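Local coordinates for envelopment polyprotein (Bovine Schmallenberg virus BH80/Germany/2011, PDB 7A56) that mediates virus entry as the class II membrane fusion glycoprotein Gc, fusing the viral envelope with the host membrane, at the interface of chains A and B. Coordinates in Å, arbitrary orientation; residue numbers count along the deposited sequence, not the author numbering. Chains: chain A/B, Envelopment polyprotein.

The interface of chains A and B. Residues chain A 235, 330-332; chain B 233-234.
B:Gln234 lays its side chain along the A:Val330–A:Ser332 loop of chain A, while A:Met235 touches its carbonyl and B:Ile233, in what is probably one patch of the postfusion trimer contact. Its backbone end is fixed by a hydrogen bond from B:Gln234 N to A:Ser332 O at 3.0 Å, nearly straight (167° at H), with the donor close to the carbonyl plane. With CG anti to its own backbone N (chi1 -174°) and the chain extended beyond it, the side chain runs alongside A:Ser331. CB starts 3.3 Å from A:Ser331 OG, and CG keeps close to the same hydroxyl. At CD, that oxygen stands almost perpendicularly over the carboxamide, with A:Ser331 OG and B:Gln234 CD 3.4 Å apart; this is contact with a flat face rather than a bond to the amide's tip. CD divides the amide: OE1 remains on the outer side, still 3.7 Å from A:Ser331 OG, whereas NE2 turns towards A:Val330 CB and CG1, where the very short approach to CB is doubtful. The backbone N of A:Ser331 lies over the same face as its hydroxyl and directs its N-H at B:Gln234 NE2, 3.0 Å away. Because both nitrogens carry hydrogens, the pair as modelled is not a hydrogen bond; exchanging OE1 and NE2 would supply an acceptor, although approached from above the amide plane, so the assigned orientation is uncertain. On a neighbouring side, A:Met235 bends at its last torsion (chi3 63°), which carries its methyl group beside the carbonyl oxygen of B:Gln234. The sulfur makes the closest apolar contact with B:Ile233, A:Met235 SD to B:Ile233 CG2 at 3.8 Å, with CG and CE close behind, while A:Met235 CE rests 3.7 Å from B:Gln234 O.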
# COMPACT_ATOMS: atom_id res chain seq x y z
N MET A 235 5.84 3.90 -5.92
CA MET A 235 4.64 3.07 -5.76
C MET A 235 4.96 1.92 -4.83
O MET A 235 6.11 1.54 -4.64
CB MET A 235 4.12 2.48 -7.10
CG MET A 235 3.86 3.67 -8.10
SD MET A 235 3.21 3.12 -9.69
CE MET A 235 1.63 2.36 -9.36
N VAL A 330 -0.39 -2.63 -14.42
CA VAL A 330 -0.79 -1.46 -13.68
C VAL A 330 -1.41 -0.50 -14.69
O VAL A 330 -1.23 -0.63 -15.91
CB VAL A 330 0.40 -0.80 -12.95
CG1 VAL A 330 1.00 -1.69 -11.91
CG2 VAL A 330 1.52 -0.38 -13.96
N SER A 331 -2.13 0.49 -14.17
CA SER A 331 -2.67 1.49 -15.06
C SER A 331 -1.61 2.60 -15.21
O SER A 331 -0.49 2.33 -15.64
CB SER A 331 -4.03 1.94 -14.53
OG SER A 331 -4.01 2.26 -13.13
N SER A 332 -1.87 3.84 -14.79
CA SER A 332 -0.87 4.91 -14.93
C SER A 332 0.23 4.80 -13.89
O SER A 332 -0.05 4.61 -12.72
CB SER A 332 -1.50 6.29 -14.77
OG SER A 332 -0.52 7.28 -15.05
N ILE B 233 -1.84 8.43 -10.87
CA ILE B 233 -1.08 7.21 -10.73
C ILE B 233 -2.02 6.22 -10.04
O ILE B 233 -2.89 6.61 -9.26
CB ILE B 233 0.21 7.46 -9.90
CG1 ILE B 233 1.19 8.38 -10.67
CG2 ILE B 233 1.00 6.16 -9.52
CD1 ILE B 233 2.31 8.87 -9.81
N GLN B 234 -1.92 4.96 -10.41
CA GLN B 234 -2.75 3.94 -9.76
C GLN B 234 -2.51 3.96 -8.25
O GLN B 234 -1.36 3.98 -7.81
CB GLN B 234 -2.40 2.59 -10.32
CG GLN B 234 -3.32 1.48 -9.80
CD GLN B 234 -3.12 0.20 -10.63
OE1 GLN B 234 -4.02 -0.60 -10.81
NE2 GLN B 234 -1.96 0.04 -11.17